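Local coordinates for protein ppBat (Bacteroides thetaiotaomicron VPI-5482, PDB 3CNE) that binds flavin derivatives such as riboflavin, FMN and FAD as a homodimer and may serve as a flavin store, apparently without proteolytic or chaperone activity, at residues D65-L70 with K98-K103; D92-I97 with D118-T123. All coordinates share one frame; numbering follows the deposited sequence.

Interaction 1. Residues D65-L70 with K98-K103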
loop_
_atom_site.group_PDB
_atom_site.type_symbol
_atom_site.label_atom_id
_atom_site.label_comp_id
_atom_site.label_asym_id
_atom_site.label_seq_id
_atom_site.Cartn_x
_atom_site.Cartn_y
_atom_site.Cartn_z
ATOM N N ASP A 65 14.238 19.779 -12.348
ATOM C CA ASP A 65 14.453 20.947 -11.483
ATOM C C ASP A 65 13.110 21.542 -11.023
ATOM O O ASP A 65 13.067 22.516 -10.286
ATOM C CB ASP A 65 15.332 21.987 -12.196
ATOM C CG ASP A 65 16.443 22.531 -11.311
ATOM O OD1 ASP A 65 16.358 22.448 -10.049
ATOM O OD2 ASP A 65 17.415 23.080 -11.882
ATOM N N GLU A 66 12.014 20.915 -11.439
ATOM C CA GLU A 66 10.670 21.302 -11.033
ATOM C C GLU A 66 10.293 20.627 -9.716
ATOM O O GLU A 66 9.243 20.902 -9.141
ATOM C CB GLU A 66 9.698 20.815 -12.089
ATOM C CG GLU A 66 8.804 21.868 -12.678
ATOM C CD GLU A 66 8.426 21.509 -14.097
ATOM O OE1 GLU A 66 9.244 21.806 -15.013
ATOM O OE2 GLU A 66 7.327 20.927 -14.295
ATOM N N PHE A 67 11.148 19.722 -9.255
ATOM C CA PHE A 67 10.854 18.926 -8.075
ATOM C C PHE A 67 11.971 19.096 -7.055
ATOM O O PHE A 67 13.068 19.528 -7.404
ATOM C CB PHE A 67 10.665 17.468 -8.468
ATOM C CG PHE A 67 9.425 17.218 -9.287
ATOM C CD1 PHE A 67 8.223 16.894 -8.674
ATOM C CD2 PHE A 67 9.461 17.311 -10.679
ATOM C CE1 PHE A 67 7.069 16.654 -9.438
ATOM C CE2 PHE A 67 8.312 17.073 -11.445
ATOM C CZ PHE A 67 7.118 16.743 -10.823
ATOM N N ASP A 68 11.674 18.802 -5.792
ATOM C CA ASP A 68 12.656 18.936 -4.712
ATOM C C ASP A 68 13.219 17.577 -4.279
ATOM O O ASP A 68 14.235 17.492 -3.600
ATOM C CB ASP A 68 11.982 19.619 -3.531
ATOM C CG ASP A 68 11.499 21.013 -3.881
ATOM O OD1 ASP A 68 12.340 21.923 -3.935
ATOM O OD2 ASP A 68 10.301 21.196 -4.146
ATOM N N ALA A 69 12.501 16.516 -4.657
ATOM C CA ALA A 69 12.738 15.180 -4.127
ATOM C C ALA A 69 12.318 14.157 -5.161
ATOM O O ALA A 69 11.414 14.408 -5.946
ATOM C CB ALA A 69 11.955 14.950 -2.825
ATOM N N LEU A 70 13.007 13.018 -5.143
ATOM C CA LEU A 70 12.633 11.847 -5.913
ATOM C C LEU A 70 12.412 10.698 -4.942
ATOM O O LEU A 70 13.237 10.467 -4.044
ATOM C CB LEU A 70 13.729 11.499 -6.905
ATOM C CG LEU A 70 13.538 10.375 -7.936
ATOM C CD1 LEU A 70 14.479 10.578 -9.106
ATOM C CD2 LEU A 70 13.867 9.022 -7.301
ATOM N N LYS A 98 20.151 10.178 -12.193
ATOM C CA LYS A 98 21.431 10.907 -12.259
ATOM C C LYS A 98 21.198 12.403 -12.132
ATOM O O LYS A 98 21.859 13.060 -11.342
ATOM C CB LYS A 98 22.204 10.577 -13.537
ATOM C CG LYS A 98 23.701 10.968 -13.474
ATOM C CD LYS A 98 24.375 10.743 -14.837
ATOM C CE LYS A 98 25.840 11.273 -14.866
ATOM N NZ LYS A 98 26.847 10.172 -14.828
ATOM N N THR A 99 20.260 12.935 -12.907
ATOM C CA THR A 99 19.984 14.358 -12.913
ATOM C C THR A 99 19.512 14.871 -11.548
ATOM O O THR A 99 20.048 15.843 -11.045
ATOM C CB THR A 99 18.975 14.702 -13.988
ATOM O OG1 THR A 99 19.504 14.304 -15.254
ATOM C CG2 THR A 99 18.672 16.188 -14.001
ATOM N N PHE A 100 18.529 14.203 -10.941
ATOM C CA PHE A 100 18.110 14.553 -9.585
ATOM C C PHE A 100 19.281 14.583 -8.588
ATOM O O PHE A 100 19.387 15.504 -7.794
ATOM C CB PHE A 100 17.028 13.579 -9.100
ATOM C CG PHE A 100 15.617 14.027 -9.405
ATOM C CD1 PHE A 100 15.077 13.867 -10.675
ATOM C CD2 PHE A 100 14.829 14.615 -8.408
ATOM C CE1 PHE A 100 13.753 14.269 -10.947
ATOM C CE2 PHE A 100 13.509 15.000 -8.666
ATOM C CZ PHE A 100 12.977 14.848 -9.930
ATOM N N GLY A 101 20.140 13.560 -8.628
ATOM C CA GLY A 101 21.248 13.424 -7.691
ATOM C C GLY A 101 22.296 14.505 -7.926
ATOM O O GLY A 101 22.732 15.169 -6.980
ATOM N N GLU A 102 22.663 14.692 -9.197
ATOM C CA GLU A 102 23.540 15.798 -9.635
ATOM C C GLU A 102 23.028 17.182 -9.205
ATOM O O GLU A 102 23.828 18.089 -8.921
ATOM C CB GLU A 102 23.708 15.779 -11.160
ATOM C CG GLU A 102 24.668 14.723 -11.645
ATOM C CD GLU A 102 24.794 14.663 -13.173
ATOM O OE1 GLU A 102 24.008 15.337 -13.905
ATOM O OE2 GLU A 102 25.695 13.925 -13.642
ATOM N N LYS A 103 21.703 17.353 -9.161
ATOM C CA LYS A 103 21.144 18.650 -8.797
ATOM C C LYS A 103 20.889 18.794 -7.307
ATOM O O LYS A 103 20.242 19.748 -6.874
ATOM C CB LYS A 103 19.893 18.986 -9.617
ATOM C CG LYS A 103 20.151 19.191 -11.097
ATOM C CD LYS A 103 18.852 19.559 -11.843
ATOM C CE LYS A 103 19.076 19.632 -13.358
ATOM N NZ LYS A 103 18.452 20.819 -14.032
#
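Phe100 reaches out from the last turn of the helix ending at Glu102 and lays one face of its ring against Leu70. Leu70 CD1 sits over that face, 3.9 Å from the ring centroid and 23° off the normal, a CH-pi contact displaced toward the CG side of the ring. Leu70 CB covers the same face, 3.6 Å from Phe100 CD2, and CG, anti to the backbone N (chi1 -174°), carries CD1 over the ring; the two side chains cross obliquely. The far rim of the ring meets Phe67, whose CB lies near the ring plane, 3.8 Å from Phe100 CE2. An alanine in place of Phe100 would probably loosen the helix end from the strand, since every apolar contact between the two segments runs through this side chain. At the exposed border, Lys103, just past the helix, extends nearly straight to CE and forms a salt bridge from NZ to Asp65 OD2 at 3.3 Å. The two side chains cross at about a right angle, and the ammonium approaches from above the carboxylate plane, 50° out of it. Asp65 OD1 is held by Lys105, so two lysines share this carboxylate. Ala6 of strand 4-9 and Met107 of strand 106-110 also touch the Phe100 side chain. This is helix-on-sheet packing within a right-handed beta-alpha-beta crossover, strand 69-73, helix 88-102 and strand 106-110, in the alpha/beta core of the DJ-1/PfpI fold.

Interaction 2. Residues D92-I97 with D118-T123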
loop_
_atom_site.group_PDB
_atom_site.type_symbol
_atom_site.label_atom_id
_atom_site.label_comp_id
_atom_site.label_asym_id
_atom_site.label_seq_id
_atom_site.Cartn_x
_atom_site.Cartn_y
_atom_site.Cartn_z
ATOM N N ASP A 92 15.640 6.096 -19.532
ATOM C CA ASP A 92 15.145 7.317 -18.899
ATOM C C ASP A 92 15.289 7.292 -17.383
ATOM O O ASP A 92 15.690 8.279 -16.800
ATOM C CB ASP A 92 13.702 7.596 -19.275
ATOM C CG ASP A 92 13.520 7.874 -20.759
ATOM O OD1 ASP A 92 14.528 8.187 -21.453
ATOM O OD2 ASP A 92 12.358 7.771 -21.232
ATOM N N LEU A 93 14.963 6.171 -16.745
ATOM C CA LEU A 93 15.152 6.028 -15.294
ATOM C C LEU A 93 16.557 6.445 -14.806
ATOM O O LEU A 93 16.688 7.198 -13.852
ATOM C CB LEU A 93 14.877 4.583 -14.852
ATOM C CG LEU A 93 14.907 4.362 -13.334
ATOM C CD1 LEU A 93 13.915 5.270 -12.620
ATOM C CD2 LEU A 93 14.599 2.911 -12.991
HETATM N N MSE A 94 17.581 5.896 -15.456
HETATM C CA MSE A 94 18.977 6.182 -15.144
HETATM C C MSE A 94 19.278 7.657 -15.319
HETATM O O MSE A 94 19.918 8.272 -14.461
HETATM C CB MSE A 94 19.911 5.357 -16.029
HETATM C CG MSE A 94 19.840 3.862 -15.770
HETATM SE SE MSE A 94 20.573 3.367 -14.012
HETATM C CE MSE A 94 18.984 3.517 -12.863
ATOM N N GLU A 95 18.813 8.210 -16.434
ATOM C CA GLU A 95 18.976 9.617 -16.738
ATOM C C GLU A 95 18.362 10.492 -15.638
ATOM O O GLU A 95 19.007 11.402 -15.100
ATOM C CB GLU A 95 18.304 9.949 -18.076
ATOM C CG GLU A 95 18.770 11.289 -18.625
ATOM C CD GLU A 95 17.984 11.777 -19.834
ATOM O OE1 GLU A 95 17.802 10.983 -20.802
ATOM O OE2 GLU A 95 17.580 12.981 -19.807
ATOM N N VAL A 96 17.115 10.199 -15.313
ATOM C CA VAL A 96 16.365 10.986 -14.334
ATOM C C VAL A 96 16.966 10.893 -12.942
ATOM O O VAL A 96 17.014 11.879 -12.218
ATOM C CB VAL A 96 14.867 10.594 -14.324
ATOM C CG1 VAL A 96 14.192 11.084 -13.056
ATOM C CG2 VAL A 96 14.152 11.156 -15.593
ATOM N N ILE A 97 17.439 9.713 -12.565
ATOM C CA ILE A 97 18.022 9.540 -11.222
ATOM C C ILE A 97 19.353 10.292 -11.133
ATOM O O ILE A 97 19.647 10.950 -10.121
ATOM C CB ILE A 97 18.223 8.082 -10.877
ATOM C CG1 ILE A 97 16.865 7.412 -10.586
ATOM C CG2 ILE A 97 19.168 7.918 -9.704
ATOM C CD1 ILE A 97 16.994 5.903 -10.525
ATOM N N ASP A 118 22.811 3.698 -6.941
ATOM C CA ASP A 118 24.219 3.351 -7.069
ATOM C C ASP A 118 24.662 3.270 -8.519
ATOM O O ASP A 118 25.734 3.776 -8.866
ATOM C CB ASP A 118 24.551 2.031 -6.349
ATOM C CG ASP A 118 26.022 1.565 -6.591
ATOM O OD1 ASP A 118 26.624 1.902 -7.628
ATOM O OD2 ASP A 118 26.601 0.843 -5.768
ATOM N N PHE A 119 23.826 2.650 -9.355
ATOM C CA PHE A 119 24.120 2.457 -10.777
ATOM C C PHE A 119 24.500 3.762 -11.454
ATOM O O PHE A 119 25.288 3.773 -12.404
ATOM C CB PHE A 119 22.908 1.843 -11.511
ATOM C CG PHE A 119 22.674 0.377 -11.225
ATOM C CD1 PHE A 119 23.618 -0.393 -10.573
ATOM C CD2 PHE A 119 21.510 -0.242 -11.685
ATOM C CE1 PHE A 119 23.401 -1.748 -10.342
ATOM C CE2 PHE A 119 21.274 -1.583 -11.465
ATOM C CZ PHE A 119 22.221 -2.347 -10.798
ATOM N N THR A 120 23.919 4.862 -10.981
ATOM C CA THR A 120 24.182 6.168 -11.570
ATOM C C THR A 120 25.420 6.816 -10.942
ATOM O O THR A 120 25.870 7.850 -11.412
ATOM C CB THR A 120 22.972 7.138 -11.427
ATOM O OG1 THR A 120 22.874 7.559 -10.072
ATOM C CG2 THR A 120 21.652 6.450 -11.849
ATOM N N GLY A 121 25.968 6.209 -9.896
ATOM C CA GLY A 121 27.130 6.772 -9.210
ATOM C C GLY A 121 26.858 7.850 -8.162
ATOM O O GLY A 121 27.747 8.190 -7.378
ATOM N N ILE A 122 25.631 8.377 -8.119
ATOM C CA ILE A 122 25.341 9.514 -7.241
ATOM C C ILE A 122 25.548 9.191 -5.762
ATOM O O ILE A 122 25.616 10.095 -4.922
ATOM C CB ILE A 122 23.916 10.095 -7.460
ATOM C CG1 ILE A 122 22.841 9.029 -7.159
ATOM C CG2 ILE A 122 23.803 10.695 -8.867
ATOM C CD1 ILE A 122 21.434 9.578 -7.077
ATOM N N THR A 123 25.621 7.902 -5.445
ATOM C CA THR A 123 25.744 7.474 -4.065
ATOM C C THR A 123 27.177 7.476 -3.534
ATOM O O THR A 123 27.376 7.062 -2.409
ATOM C CB THR A 123 25.133 6.067 -3.840
ATOM O OG1 THR A 123 25.779 5.120 -4.703
ATOM C CG2 THR A 123 23.623 6.061 -4.112
#
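Met94, a selenomethionine, and Phe119 cross obliquely, with SE 3.7 Å from Phe119 CB and near the plane of the phenyl ring, at its edge. Bends at chi2 (-69°) and chi3 (89°) fold the Met94 chain over, bringing both SE and CE beside the methyl of Thr120, with SE 3.9 Å from Thr120 CG2. That methyl is the centre of the contact: Thr120 CG2 also lies 3.6 Å from Met94 O and the same distance from Ile97 CG2. Ile97 and Thr120 meet at about a right angle. Ile97 CG2, anti to the backbone N, faces CD1 of Ile122 as well, at 3.8 Å, so one branched methyl serves two partners. Thr120 holds OG1 in the crowded position between the backbone N and the carbonyl carbon (chi1 73°), which sends CG2 toward the helix. The hydroxyl is hydrogen-bonded with Phe117 O and accepts a weak bond from Ile122 N, 3.5 Å from Thr120 OG1. Gly121 follows with positive phi, where a CB would be jammed against the carbonyl O of Thr120; beyond it Ile122 brings CD1 against Ile97. Met116 and Phe117 of helix 113-119 extend the packing to Met94 and Ile97 respectively. No hydrogen bond crosses between 92-97 and 118-123; their side chains meet through apolar van der Waals contact alone, with selenium in the place of the natural sulfur, while the threonine hydroxyl spends its polarity within its own turn.

In the fold
Helix 88-102 is common to both contacts, whose centres lie 11 Å apart. Along the chain the segments alternate: 65-70, 92-97, 98-103, then 118-123. Interaction 1 seats the end of the helix on strand 69-73 of the seven-stranded mixed sheet, whereas interaction 2 ties its preceding turns to the exit of helix 113-119. They touch directly: Ile122 CD1 reaches Gly101 CA at 3.9 Å, and Leu70 CD1 meets Val96 CG1 at 4.0 Å. One helix thus links the sheet to the neighbouring helix. Strands 69-73 and 106-110 lead toward the zinc ligands Cys74 and Cys111; neither contact touches the zinc, about 11 Å from the Phe119 side chain and 14 Å from that of Leu70.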